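Long-range contacts in centromeric protein-C, isoform A (Drosophila melanogaster, PDB 6O2K), which probably acts as a chromatin-protein adaptor at centromeres, the chain described here being its dimeric C-terminal cupin domain: residues Met77-Val82 with Gly122-Ile127; Phe91-Val96 with Gln128-Lys133; Gly65-Lys70 with Ser135-Ile140; Pro84-Val89 with Met116-Arg121. One frame throughout, in Å; residues are numbered along the deposited sequence.

Interaction 1: Met77-Val82 with Gly122-Ile127; sequences MKQAKV and GTRYSI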
loop_
_atom_site.group_PDB
_atom_site.type_symbol
_atom_site.label_atom_id
_atom_site.label_comp_id
_atom_site.label_asym_id
_atom_site.label_seq_id
_atom_site.Cartn_x
_atom_site.Cartn_y
_atom_site.Cartn_z
ATOM N N MET B 77 19.134 -5.280 -11.926
ATOM C CA MET B 77 18.854 -3.980 -12.535
ATOM C C MET B 77 17.785 -4.061 -13.618
ATOM O O MET B 77 17.862 -4.892 -14.528
ATOM C CB MET B 77 20.155 -3.428 -13.133
ATOM C CG MET B 77 20.084 -1.998 -13.656
ATOM S SD MET B 77 19.718 -1.953 -15.434
ATOM C CE MET B 77 21.339 -2.258 -16.149
ATOM N N LYS B 78 16.795 -3.173 -13.523
ATOM C CA LYS B 78 15.774 -2.972 -14.543
ATOM C C LYS B 78 15.681 -1.487 -14.872
ATOM O O LYS B 78 15.956 -0.635 -14.019
ATOM C CB LYS B 78 14.383 -3.441 -14.079
ATOM C CG LYS B 78 14.340 -4.819 -13.442
ATOM C CD LYS B 78 14.517 -5.917 -14.480
ATOM C CE LYS B 78 14.346 -7.293 -13.829
ATOM N NZ LYS B 78 14.533 -8.391 -14.804
ATOM N N GLN B 79 15.260 -1.174 -16.099
ATOM C CA GLN B 79 14.906 0.196 -16.463
ATOM C C GLN B 79 13.391 0.361 -16.409
ATOM O O GLN B 79 12.651 -0.462 -16.960
ATOM C CB GLN B 79 15.418 0.575 -17.854
ATOM C CG GLN B 79 15.150 2.033 -18.201
ATOM C CD GLN B 79 16.011 2.536 -19.361
ATOM O OE1 GLN B 79 16.243 1.810 -20.327
ATOM N NE2 GLN B 79 16.483 3.783 -19.266
ATOM N N ALA B 80 12.932 1.420 -15.736
ATOM C CA ALA B 80 11.506 1.771 -15.711
ATOM C C ALA B 80 11.163 2.346 -17.082
ATOM O O ALA B 80 10.995 3.552 -17.267
ATOM C CB ALA B 80 11.189 2.755 -14.583
ATOM N N LYS B 81 11.044 1.443 -18.061
ATOM C CA LYS B 81 11.025 1.837 -19.466
ATOM C C LYS B 81 9.742 2.576 -19.841
ATOM O O LYS B 81 9.780 3.541 -20.613
ATOM C CB LYS B 81 11.213 0.587 -20.325
ATOM C CG LYS B 81 11.407 0.810 -21.805
ATOM C CD LYS B 81 11.632 -0.540 -22.517
ATOM C CE LYS B 81 11.152 -0.500 -23.962
ATOM N NZ LYS B 81 11.254 -1.816 -24.662
ATOM N N VAL B 82 8.595 2.131 -19.319
ATOM C CA VAL B 82 7.284 2.650 -19.698
ATOM C C VAL B 82 6.576 3.300 -18.515
ATOM O O VAL B 82 6.111 4.442 -18.607
ATOM C CB VAL B 82 6.395 1.540 -20.316
ATOM C CG1 VAL B 82 4.987 2.080 -20.619
ATOM C CG2 VAL B 82 7.028 0.966 -21.570
ATOM N N GLY B 122 12.423 5.866 -17.041
ATOM C CA GLY B 122 13.764 5.806 -17.584
ATOM C C GLY B 122 14.854 5.510 -16.574
ATOM O O GLY B 122 15.984 5.217 -16.982
ATOM N N THR B 123 14.559 5.582 -15.275
ATOM C CA THR B 123 15.561 5.294 -14.253
ATOM C C THR B 123 15.901 3.808 -14.246
ATOM O O THR B 123 15.030 2.952 -14.416
ATOM C CB THR B 123 15.052 5.753 -12.884
ATOM O OG1 THR B 123 15.093 7.183 -12.830
ATOM C CG2 THR B 123 15.884 5.174 -11.723
ATOM N N ARG B 124 17.184 3.501 -14.085
ATOM C CA ARG B 124 17.634 2.125 -13.905
ATOM C C ARG B 124 17.761 1.864 -12.412
ATOM O O ARG B 124 18.406 2.641 -11.699
ATOM C CB ARG B 124 18.968 1.882 -14.611
ATOM C CG ARG B 124 18.846 1.903 -16.126
ATOM C CD ARG B 124 20.142 1.496 -16.825
ATOM N NE ARG B 124 20.048 1.765 -18.256
ATOM C CZ ARG B 124 19.441 0.971 -19.135
ATOM N NH1 ARG B 124 19.399 1.314 -20.416
ATOM N NH2 ARG B 124 18.884 -0.167 -18.739
ATOM N N TYR B 125 17.157 0.779 -11.935
ATOM C CA TYR B 125 17.103 0.552 -10.499
ATOM C C TYR B 125 17.271 -0.926 -10.178
ATOM O O TYR B 125 16.809 -1.797 -10.926
ATOM C CB TYR B 125 15.783 1.092 -9.916
ATOM C CG TYR B 125 14.557 0.324 -10.344
ATOM C CD1 TYR B 125 14.036 0.449 -11.631
ATOM C CD2 TYR B 125 13.921 -0.545 -9.462
ATOM C CE1 TYR B 125 12.914 -0.284 -12.020
ATOM C CE2 TYR B 125 12.810 -1.268 -9.837
ATOM C CZ TYR B 125 12.312 -1.140 -11.112
ATOM O OH TYR B 125 11.194 -1.860 -11.472
ATOM N N SER B 126 17.954 -1.198 -9.065
ATOM C CA SER B 126 18.080 -2.550 -8.534
ATOM C C SER B 126 17.710 -2.561 -7.053
ATOM O O SER B 126 17.781 -1.534 -6.368
ATOM C CB SER B 126 19.494 -3.100 -8.729
ATOM O OG SER B 126 20.390 -2.449 -7.851
ATOM N N ILE B 127 17.326 -3.746 -6.564
ATOM C CA ILE B 127 16.786 -3.929 -5.214
ATOM C C ILE B 127 17.426 -5.158 -4.576
ATOM O O ILE B 127 17.479 -6.227 -5.196
ATOM C CB ILE B 127 15.258 -4.102 -5.236
ATOM C CG1 ILE B 127 14.579 -2.994 -6.047
ATOM C CG2 ILE B 127 14.677 -4.187 -3.799
ATOM C CD1 ILE B 127 13.102 -3.286 -6.326
#

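Interaction 2: Phe91-Val96 with Gln128-Lys133; sequences FGEFNV and QNAIDK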
loop_
_atom_site.group_PDB
_atom_site.type_symbol
_atom_site.label_atom_id
_atom_site.label_comp_id
_atom_site.label_asym_id
_atom_site.label_seq_id
_atom_site.Cartn_x
_atom_site.Cartn_y
_atom_site.Cartn_z
ATOM N N PHE B 91 7.318 -4.900 4.728
ATOM C CA PHE B 91 7.940 -5.596 5.848
ATOM C C PHE B 91 9.423 -5.727 5.549
ATOM O O PHE B 91 9.803 -6.005 4.410
ATOM C CB PHE B 91 7.321 -6.987 6.077
ATOM C CG PHE B 91 7.842 -7.690 7.306
ATOM C CD1 PHE B 91 8.950 -8.520 7.229
ATOM C CD2 PHE B 91 7.235 -7.507 8.540
ATOM C CE1 PHE B 91 9.440 -9.153 8.358
ATOM C CE2 PHE B 91 7.712 -8.151 9.679
ATOM C CZ PHE B 91 8.813 -8.971 9.594
ATOM N N GLY B 92 10.249 -5.521 6.561
ATOM C CA GLY B 92 11.672 -5.741 6.373
ATOM C C GLY B 92 12.456 -4.505 5.993
ATOM O O GLY B 92 12.090 -3.389 6.368
ATOM N N GLU B 93 13.540 -4.699 5.245
ATOM C CA GLU B 93 14.475 -3.630 4.911
ATOM C C GLU B 93 15.041 -3.896 3.522
ATOM O O GLU B 93 15.319 -5.056 3.176
ATOM C CB GLU B 93 15.609 -3.562 5.948
ATOM C CG GLU B 93 16.492 -2.313 5.902
ATOM C CD GLU B 93 17.601 -2.353 6.952
ATOM O OE1 GLU B 93 17.460 -3.112 7.939
ATOM O OE2 GLU B 93 18.622 -1.648 6.790
ATOM N N PHE B 94 15.230 -2.834 2.743
ATOM C CA PHE B 94 15.712 -2.970 1.378
ATOM C C PHE B 94 16.797 -1.942 1.095
ATOM O O PHE B 94 16.770 -0.826 1.613
ATOM C CB PHE B 94 14.576 -2.785 0.354
ATOM C CG PHE B 94 13.615 -3.942 0.285
ATOM C CD1 PHE B 94 13.908 -5.056 -0.490
ATOM C CD2 PHE B 94 12.414 -3.913 0.990
ATOM C CE1 PHE B 94 13.019 -6.116 -0.564
ATOM C CE2 PHE B 94 11.521 -4.978 0.922
ATOM C CZ PHE B 94 11.828 -6.082 0.149
ATOM N N ASN B 95 17.745 -2.329 0.248
ATOM C CA ASN B 95 18.700 -1.415 -0.350
ATOM C C ASN B 95 18.319 -1.238 -1.811
ATOM O O ASN B 95 18.142 -2.233 -2.530
ATOM C CB ASN B 95 20.127 -1.957 -0.235
ATOM C CG ASN B 95 20.624 -2.010 1.197
ATOM O OD1 ASN B 95 20.190 -1.235 2.049
ATOM N ND2 ASN B 95 21.556 -2.916 1.464
ATOM N N VAL B 96 18.197 0.016 -2.250
ATOM C CA VAL B 96 17.796 0.340 -3.617
ATOM C C VAL B 96 18.882 1.190 -4.257
ATOM O O VAL B 96 19.307 2.193 -3.677
ATOM C CB VAL B 96 16.443 1.077 -3.651
ATOM C CG1 VAL B 96 16.059 1.433 -5.099
ATOM C CG2 VAL B 96 15.348 0.231 -2.965
ATOM N N GLN B 128 17.891 -5.016 -3.332
ATOM C CA GLN B 128 18.368 -6.153 -2.543
ATOM C C GLN B 128 17.725 -6.127 -1.165
ATOM O O GLN B 128 17.709 -5.086 -0.503
ATOM C CB GLN B 128 19.892 -6.145 -2.383
ATOM C CG GLN B 128 20.438 -7.354 -1.614
ATOM C CD GLN B 128 21.932 -7.592 -1.874
ATOM O OE1 GLN B 128 22.665 -6.671 -2.240
ATOM N NE2 GLN B 128 22.381 -8.835 -1.686
ATOM N N ASN B 129 17.180 -7.267 -0.755
ATOM C CA ASN B 129 16.776 -7.486 0.631
ATOM C C ASN B 129 17.975 -7.272 1.543
ATOM O O ASN B 129 19.002 -7.935 1.387
ATOM C CB ASN B 129 16.238 -8.912 0.773
ATOM C CG ASN B 129 15.564 -9.171 2.111
ATOM O OD1 ASN B 129 15.600 -8.340 3.027
ATOM N ND2 ASN B 129 14.948 -10.348 2.231
ATOM N N ALA B 130 17.856 -6.353 2.492
ATOM C CA ALA B 130 18.992 -5.991 3.333
ATOM C C ALA B 130 19.170 -6.885 4.558
ATOM O O ALA B 130 20.157 -6.711 5.283
ATOM C CB ALA B 130 18.865 -4.537 3.793
ATOM N N ILE B 131 18.273 -7.840 4.810
ATOM C CA ILE B 131 18.301 -8.609 6.052
ATOM C C ILE B 131 18.145 -10.103 5.781
ATOM O O ILE B 131 17.756 -10.534 4.694
ATOM C CB ILE B 131 17.218 -8.143 7.039
ATOM C CG1 ILE B 131 15.852 -8.154 6.357
ATOM C CG2 ILE B 131 17.554 -6.769 7.572
ATOM C CD1 ILE B 131 14.706 -7.896 7.293
ATOM N N ASP B 132 18.416 -10.894 6.829
ATOM C CA ASP B 132 18.400 -12.352 6.768
ATOM C C ASP B 132 17.005 -12.927 7.027
ATOM O O ASP B 132 16.864 -14.030 7.579
ATOM C CB ASP B 132 19.431 -12.904 7.759
ATOM C CG ASP B 132 19.626 -14.412 7.651
ATOM O OD1 ASP B 132 20.179 -15.000 8.603
ATOM O OD2 ASP B 132 19.236 -15.006 6.621
ATOM N N LYS B 133 15.966 -12.189 6.650
ATOM C CA LYS B 133 14.587 -12.649 6.706
ATOM C C LYS B 133 13.894 -12.251 5.410
ATOM O O LYS B 133 14.361 -11.379 4.673
ATOM C CB LYS B 133 13.828 -12.045 7.890
ATOM C CG LYS B 133 14.478 -12.228 9.246
ATOM C CD LYS B 133 13.919 -11.229 10.259
ATOM C CE LYS B 133 12.481 -10.848 9.934
ATOM N NZ LYS B 133 11.501 -11.737 10.613
HETATM O O HOH W 1 22.573 -4.118 -1.235
#

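Interaction 3: Gly65-Lys70 with Ser135-Ile140; sequences GYMRFK and SVLMCI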
loop_
_atom_site.group_PDB
_atom_site.type_symbol
_atom_site.label_atom_id
_atom_site.label_comp_id
_atom_site.label_asym_id
_atom_site.label_seq_id
_atom_site.Cartn_x
_atom_site.Cartn_y
_atom_site.Cartn_z
ATOM N N GLY B 65 0.983 -4.238 -6.709
ATOM C CA GLY B 65 1.286 -5.600 -6.309
ATOM C C GLY B 65 2.369 -5.651 -5.252
ATOM O O GLY B 65 2.751 -4.633 -4.678
ATOM N N TYR B 66 2.876 -6.860 -5.012
ATOM C CA TYR B 66 3.887 -7.108 -3.994
ATOM C C TYR B 66 5.041 -7.894 -4.589
ATOM O O TYR B 66 4.835 -8.793 -5.418
ATOM C CB TYR B 66 3.319 -7.893 -2.793
ATOM C CG TYR B 66 2.181 -7.175 -2.106
ATOM C CD1 TYR B 66 2.424 -6.186 -1.169
ATOM C CD2 TYR B 66 0.856 -7.487 -2.414
ATOM C CE1 TYR B 66 1.364 -5.506 -0.548
ATOM C CE2 TYR B 66 -0.195 -6.837 -1.802
ATOM C CZ TYR B 66 0.063 -5.843 -0.875
ATOM O OH TYR B 66 -1.004 -5.195 -0.289
ATOM N N MET B 67 6.249 -7.554 -4.144
ATOM C CA MET B 67 7.451 -8.344 -4.368
ATOM C C MET B 67 7.898 -8.934 -3.040
ATOM O O MET B 67 8.074 -8.198 -2.062
ATOM C CB MET B 67 8.572 -7.484 -4.950
ATOM C CG MET B 67 8.220 -6.755 -6.213
ATOM S SD MET B 67 9.713 -5.943 -6.837
ATOM C CE MET B 67 9.016 -4.727 -7.963
ATOM N N ARG B 68 8.084 -10.254 -3.020
ATOM C CA ARG B 68 8.540 -11.014 -1.866
ATOM C C ARG B 68 9.967 -11.466 -2.146
ATOM O O ARG B 68 10.223 -12.166 -3.148
ATOM C CB ARG B 68 7.633 -12.223 -1.601
ATOM C CG ARG B 68 8.080 -13.092 -0.439
ATOM C CD ARG B 68 7.525 -14.511 -0.563
ATOM N NE ARG B 68 6.146 -14.599 -0.096
ATOM C CZ ARG B 68 5.265 -15.494 -0.526
ATOM N NH1 ARG B 68 4.040 -15.497 -0.032
ATOM N NH2 ARG B 68 5.602 -16.383 -1.453
ATOM N N PHE B 69 10.884 -11.049 -1.271
ATOM C CA PHE B 69 12.310 -11.302 -1.405
ATOM C C PHE B 69 12.753 -12.286 -0.338
ATOM O O PHE B 69 12.479 -12.096 0.854
ATOM C CB PHE B 69 13.145 -10.030 -1.241
ATOM C CG PHE B 69 13.145 -9.119 -2.436
ATOM C CD1 PHE B 69 11.996 -8.440 -2.801
ATOM C CD2 PHE B 69 14.312 -8.908 -3.165
ATOM C CE1 PHE B 69 12.000 -7.561 -3.881
ATOM C CE2 PHE B 69 14.331 -8.035 -4.253
ATOM C CZ PHE B 69 13.162 -7.372 -4.616
ATOM N N LYS B 70 13.489 -13.294 -0.773
ATOM C CA LYS B 70 14.136 -14.216 0.114
ATOM C C LYS B 70 15.255 -13.498 0.866
ATOM O O LYS B 70 15.660 -12.404 0.479
ATOM C CB LYS B 70 14.686 -15.379 -0.693
ATOM C CG LYS B 70 13.620 -16.107 -1.395
ATOM C CD LYS B 70 12.788 -16.666 -0.302
ATOM C CE LYS B 70 11.702 -17.496 -0.914
ATOM N NZ LYS B 70 10.897 -18.005 0.201
ATOM N N SER B 135 11.709 -10.224 3.168
ATOM C CA SER B 135 11.180 -8.861 3.176
ATOM C C SER B 135 10.186 -8.707 2.036
ATOM O O SER B 135 10.222 -9.452 1.050
ATOM C CB SER B 135 12.282 -7.796 3.045
ATOM O OG SER B 135 13.213 -7.871 4.106
ATOM N N VAL B 136 9.296 -7.726 2.175
ATOM C CA VAL B 136 8.184 -7.549 1.251
ATOM C C VAL B 136 8.044 -6.071 0.926
ATOM O O VAL B 136 8.015 -5.236 1.837
ATOM C CB VAL B 136 6.865 -8.073 1.849
ATOM C CG1 VAL B 136 5.718 -7.852 0.884
ATOM C CG2 VAL B 136 6.990 -9.543 2.221
ATOM N N LEU B 137 7.930 -5.747 -0.363
ATOM C CA LEU B 137 7.619 -4.373 -0.742
ATOM C C LEU B 137 6.409 -4.335 -1.657
ATOM O O LEU B 137 6.113 -5.293 -2.374
ATOM C CB LEU B 137 8.804 -3.648 -1.406
ATOM C CG LEU B 137 9.382 -4.065 -2.759
ATOM C CD1 LEU B 137 8.508 -3.610 -3.912
ATOM C CD2 LEU B 137 10.776 -3.477 -2.902
ATOM N N MET B 138 5.692 -3.220 -1.592
ATOM C CA MET B 138 4.570 -2.957 -2.482
ATOM C C MET B 138 5.086 -2.169 -3.676
ATOM O O MET B 138 5.844 -1.207 -3.514
ATOM C CB MET B 138 3.469 -2.173 -1.758
ATOM C CG MET B 138 2.226 -1.866 -2.606
ATOM S SD MET B 138 1.034 -0.769 -1.735
ATOM C CE MET B 138 0.336 -1.887 -0.501
ATOM N N CYS B 139 4.688 -2.593 -4.867
ATOM C CA CYS B 139 5.064 -1.972 -6.131
ATOM C C CYS B 139 3.839 -1.264 -6.703
ATOM O O CYS B 139 2.842 -1.931 -7.013
ATOM C CB CYS B 139 5.578 -3.054 -7.084
ATOM S SG CYS B 139 5.952 -2.521 -8.754
ATOM N N ILE B 140 3.914 0.059 -6.842
ATOM C CA ILE B 140 2.819 0.897 -7.309
ATOM C C ILE B 140 3.276 1.562 -8.596
ATOM O O ILE B 140 4.145 2.435 -8.558
ATOM C CB ILE B 140 2.445 1.969 -6.280
ATOM C CG1 ILE B 140 2.139 1.328 -4.925
ATOM C CG2 ILE B 140 1.313 2.838 -6.835
ATOM C CD1 ILE B 140 1.997 2.349 -3.758
#

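Interaction 4: Pro84-Val89 with Met116-Arg121; sequences PLKLLV and MIEIDR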
loop_
_atom_site.group_PDB
_atom_site.type_symbol
_atom_site.label_atom_id
_atom_site.label_comp_id
_atom_site.label_asym_id
_atom_site.label_seq_id
_atom_site.Cartn_x
_atom_site.Cartn_y
_atom_site.Cartn_z
ATOM N N PRO B 84 6.595 4.704 -14.617
ATOM C CA PRO B 84 7.257 5.014 -13.348
ATOM C C PRO B 84 6.625 4.186 -12.243
ATOM O O PRO B 84 5.525 3.653 -12.387
ATOM C CB PRO B 84 6.977 6.510 -13.136
ATOM C CG PRO B 84 6.316 6.991 -14.391
ATOM C CD PRO B 84 5.719 5.795 -15.066
ATOM N N LEU B 85 7.328 4.065 -11.129
ATOM C CA LEU B 85 6.731 3.304 -10.041
ATOM C C LEU B 85 7.125 3.893 -8.696
ATOM O O LEU B 85 8.013 4.737 -8.598
ATOM C CB LEU B 85 7.100 1.828 -10.154
ATOM C CG LEU B 85 8.534 1.343 -10.214
ATOM C CD1 LEU B 85 9.053 1.362 -8.828
ATOM C CD2 LEU B 85 8.511 -0.091 -10.713
ATOM N N LYS B 86 6.414 3.465 -7.661
ATOM C CA LYS B 86 6.762 3.759 -6.283
ATOM C C LYS B 86 6.972 2.428 -5.571
ATOM O O LYS B 86 6.169 1.506 -5.734
ATOM C CB LYS B 86 5.658 4.566 -5.588
ATOM C CG LYS B 86 5.355 5.894 -6.266
ATOM C CD LYS B 86 4.330 6.731 -5.533
ATOM C CE LYS B 86 4.000 7.992 -6.355
ATOM N NZ LYS B 86 3.359 7.680 -7.660
ATOM N N LEU B 87 8.050 2.323 -4.809
ATOM C CA LEU B 87 8.325 1.144 -3.997
ATOM C C LEU B 87 8.105 1.506 -2.533
ATOM O O LEU B 87 8.756 2.420 -2.009
ATOM C CB LEU B 87 9.750 0.644 -4.235
ATOM C CG LEU B 87 10.136 0.314 -5.689
ATOM C CD1 LEU B 87 11.621 -0.021 -5.787
ATOM C CD2 LEU B 87 9.303 -0.854 -6.223
ATOM N N LEU B 88 7.197 0.789 -1.878
ATOM C CA LEU B 88 6.787 1.086 -0.511
ATOM C C LEU B 88 6.971 -0.164 0.338
ATOM O O LEU B 88 6.308 -1.182 0.096
ATOM C CB LEU B 88 5.331 1.561 -0.482
ATOM C CG LEU B 88 4.669 1.823 0.867
ATOM C CD1 LEU B 88 5.398 2.918 1.627
ATOM C CD2 LEU B 88 3.220 2.217 0.624
ATOM N N VAL B 89 7.844 -0.084 1.341
ATOM C CA VAL B 89 8.214 -1.270 2.110
ATOM C C VAL B 89 7.058 -1.688 3.018
ATOM O O VAL B 89 6.553 -0.895 3.825
ATOM C CB VAL B 89 9.500 -1.025 2.908
ATOM C CG1 VAL B 89 9.829 -2.226 3.771
ATOM C CG2 VAL B 89 10.656 -0.744 1.942
ATOM N N MET B 116 9.139 4.881 1.339
ATOM C CA MET B 116 8.825 4.812 -0.083
ATOM C C MET B 116 9.912 5.496 -0.911
ATOM O O MET B 116 10.545 6.463 -0.471
ATOM C CB MET B 116 7.460 5.474 -0.376
ATOM C CG MET B 116 6.990 5.335 -1.812
ATOM S SD MET B 116 7.444 6.826 -2.742
ATOM C CE MET B 116 6.377 7.983 -1.931
ATOM N N ILE B 117 10.127 4.985 -2.123
ATOM C CA ILE B 117 10.969 5.658 -3.105
ATOM C C ILE B 117 10.211 5.761 -4.423
ATOM O O ILE B 117 9.503 4.833 -4.823
ATOM C CB ILE B 117 12.328 4.941 -3.288
ATOM C CG1 ILE B 117 13.273 5.802 -4.142
ATOM C CG2 ILE B 117 12.144 3.560 -3.924
ATOM C CD1 ILE B 117 14.719 5.274 -4.167
ATOM N N GLU B 118 10.343 6.912 -5.082
ATOM C CA GLU B 118 9.752 7.183 -6.380
ATOM C C GLU B 118 10.812 6.907 -7.449
ATOM O O GLU B 118 11.922 7.449 -7.376
ATOM C CB GLU B 118 9.280 8.648 -6.436
ATOM C CG GLU B 118 8.197 8.975 -7.451
ATOM C CD GLU B 118 7.546 10.351 -7.201
ATOM O OE1 GLU B 118 8.034 11.122 -6.347
ATOM O OE2 GLU B 118 6.537 10.652 -7.864
ATOM N N ILE B 119 10.484 6.041 -8.403
ATOM C CA ILE B 119 11.340 5.665 -9.524
ATOM C C ILE B 119 10.750 6.318 -10.767
ATOM O O ILE B 119 9.678 5.914 -11.238
ATOM C CB ILE B 119 11.408 4.139 -9.699
ATOM C CG1 ILE B 119 11.719 3.421 -8.378
ATOM C CG2 ILE B 119 12.405 3.741 -10.818
ATOM C CD1 ILE B 119 13.157 3.468 -7.946
ATOM N N ASP B 120 11.446 7.317 -11.310
ATOM C CA ASP B 120 10.946 8.015 -12.488
ATOM C C ASP B 120 11.097 7.162 -13.748
ATOM O O ASP B 120 11.889 6.217 -13.819
ATOM C CB ASP B 120 11.684 9.344 -12.686
ATOM C CG ASP B 120 11.592 10.241 -11.471
ATOM O OD1 ASP B 120 10.462 10.590 -11.081
ATOM O OD2 ASP B 120 12.644 10.554 -10.883
ATOM N N ARG B 121 10.335 7.536 -14.770
ATOM C CA ARG B 121 10.449 6.872 -16.055
ATOM C C ARG B 121 11.876 6.990 -16.579
ATOM O O ARG B 121 12.488 8.062 -16.518
ATOM C CB ARG B 121 9.452 7.480 -17.042
ATOM C CG ARG B 121 9.406 6.754 -18.378
ATOM C CD ARG B 121 8.199 7.170 -19.180
ATOM N NE ARG B 121 8.036 6.325 -20.351
ATOM C CZ ARG B 121 7.026 6.419 -21.207
ATOM N NH1 ARG B 121 6.084 7.333 -21.025
ATOM N NH2 ARG B 121 6.962 5.598 -22.250
#

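Interaction 1: Met77-Val82 with Gly122-Ile127
The guanidinium of Arg124 has one face occupied by Gln79, whose CD sits 3.7 Å above the plane and over its centre, while SD of Met77 lies at the edge of the same group, 3.7 Å from Arg124 CD. The amide and guanidinium planes are inclined by 37°, and although Gln79 OE1 comes near Arg124 NH1 the angle is too poor for a hydrogen bond. Gln79 uses its NE2 instead: it donates almost straight (175°) to Gly122 O at 2.7 Å, with that oxygen in the amide plane. On the other face of the sheet the ring of Tyr125 has Thr123 O and Ala80 N at its edge, and Ala80 CB is 4.3 Å from its CE1. Tyr125 OH is held by Arg75. Backbone bonds join Lys78 and Tyr125 in both directions, an antiparallel hydrogen-bonded pair between strands 74-79 and 124-129 of the cupin domain. Past the strand end Ala80 centres an inverse gamma turn; its N donates to Thr123 O, and its O accepts from Gly122 N at 2.7 Å. The chemistry implies strand ends joined largely by polar bonds, the guanidinium lying against the inclined amide through its face, with no ion pair between the segments.

Interaction 2: Phe91-Val96 with Gln128-Lys133
Asn95 and Gln128 exchange backbone hydrogen bonds, each 2.9 Å between N and O, as an antiparallel hydrogen-bonded pair, and Ala130 N reaches Glu93 O from above the carbonyl plane. On the face that carries Asn95, the methyl of Ala130 fills the angle between two side chains: its CB lies 3.9 Å from Glu93 CG, in the conformer described, and equally far from Asn95 ND2. In that conformer the extended Glu93 chain passes the alanine before its carboxylate pairs with Arg112. A water accepts from Asn95 ND2 and donates to Gln128 OE1, linking the two amides, while Gln128 NE2 is bound by Tyr72 O. Here strand 124-129 leaves the four-stranded sheet of the cupin domain, and Asn129 shapes the exit. Its OD1 accepts from Ile131 N at 3.3 Å, an Asx turn, and its ND2 donates to Lys133 O at 2.7 Å. Ile131 CD1 packs on Gly92 CA at 3.8 Å. Farther out Lys133 crosses Phe91 at about a right angle, and the bend at chi3 (29°) brings CE to the ring edge, 3.8 Å from Phe91 CE1; its NZ forms a salt bridge with Asp5 of the second subunit.

Interaction 3: Gly65-Lys70 with Ser135-Ile140
Met67 and Leu137 lie side by side and point the same way, with Met67 CG 3.9 Å from Leu137 CD1 in the tightly packed part of this contact. An extended chi2 (-174°) carries the Met67 SD past the leucine, and chi3 (-162°) then sets CE at Cys139, 3.9 Å from Cys139 CB. The other leucine methyl, CD2, approaches Phe69 CE1 more distantly at 4.4 Å. All four side chains belong to the inward face, and Met67 O lies at the edge of the Phe69 ring, in its plane. On the reverse face Tyr66 and Met138, both buried, are packed as closely: they lie side by side, and Met138 CE is 3.6 Å from Tyr66 OH, a hydroxyl that is itself hydrogen-bonded to Tyr56 OH. Val136 CG1 is 4.2 Å from Tyr66 CD1. The loose, solvent side is confined to Arg68, the partly exposed member, which leads away from the partner strand; its guanidinium is bound by Asp52 and by carbonyls of Trp17 and Leu18, and Phe45 adds a cation-pi contact. The two strands are tied by six backbone hydrogen bonds in three antiparallel hydrogen-bonded pairs, from Gly65 with Cys139 to Phe69 with Ser135. They are central strands of the six-stranded sheet of the cupin fold: 51-55 follows on one flank and 85-89 on the other. The inner face meets Ile127 and Phe94 of the opposing sheet, whereas Tyr66 and Met138 also pack on Leu88 of the second subunit.

Interaction 4: Pro84-Val89 with Met116-Arg121
Met116 turns its side chain back across Lys86 and Leu88, and can be followed atom by atom. Its CB touches Leu88 CD1 at 3.8 Å in the leucine conformer described. CG lies beside the carbonyl oxygen of Leu87, 3.4 Å from that O. A bend at chi2 (-96°) then swings SD toward Lys86, where it meets CB at 4.0 Å and, slightly farther off, CD. CE has no close partner in 84-89; Tyr56 of the second subunit packs against this methionine. Alongside, Lys86 and Glu118 point the same way, but Lys86 NZ stays 4.4 Å from Glu118 OE2, beyond a salt bridge, so any attraction is probably a longer-range one; Glu118 OE1 accepts from the backbone N of Lys59 of the second subunit. The reverse face is purely apolar. Leu85 CD1 presses on Ile119 CG1 at 3.4 Å, tighter than usual for two carbons, and Leu87 CB rests 3.8 Å from Ile117 CG2. Two antiparallel hydrogen-bonded pairs, Leu85 with Ile119 and Leu87 with Ile117, hold the backbones. Strand 116-119 is the last of its sheet within the chain, yet Met116 and Ile117 pair with a strand of the second subunit, and the sheet continues through the dimer interface. Strand 135-141 flanks 85-89 on its other side, and Leu85, Leu87, Ile117 and Ile119 face strands 124-129, 93-99 and 107-112 of the opposing sheet.

Two sheets facing each other, as in the cupin fold, account for the differences among the contacts. Interactions 3 and 4 are buried and belong to the six-stranded sheet, where strands 135-141 and 85-89 are neighbours; their chemistry is chiefly backbone ladder and apolar packing. Interactions 1 and 2 share strand 124-129 of the smaller sheet, lie farther from the chain centre and rely more on amides, charged groups and turns. Ile127 and Phe94 bridge the layers, touching Phe69 and Val89 respectively, while Asn129 OD1 meets Ser135 OG at 2.7 Å between interactions 2 and 3. The second subunit touches interactions 2, 3 and 4, but not interaction 1.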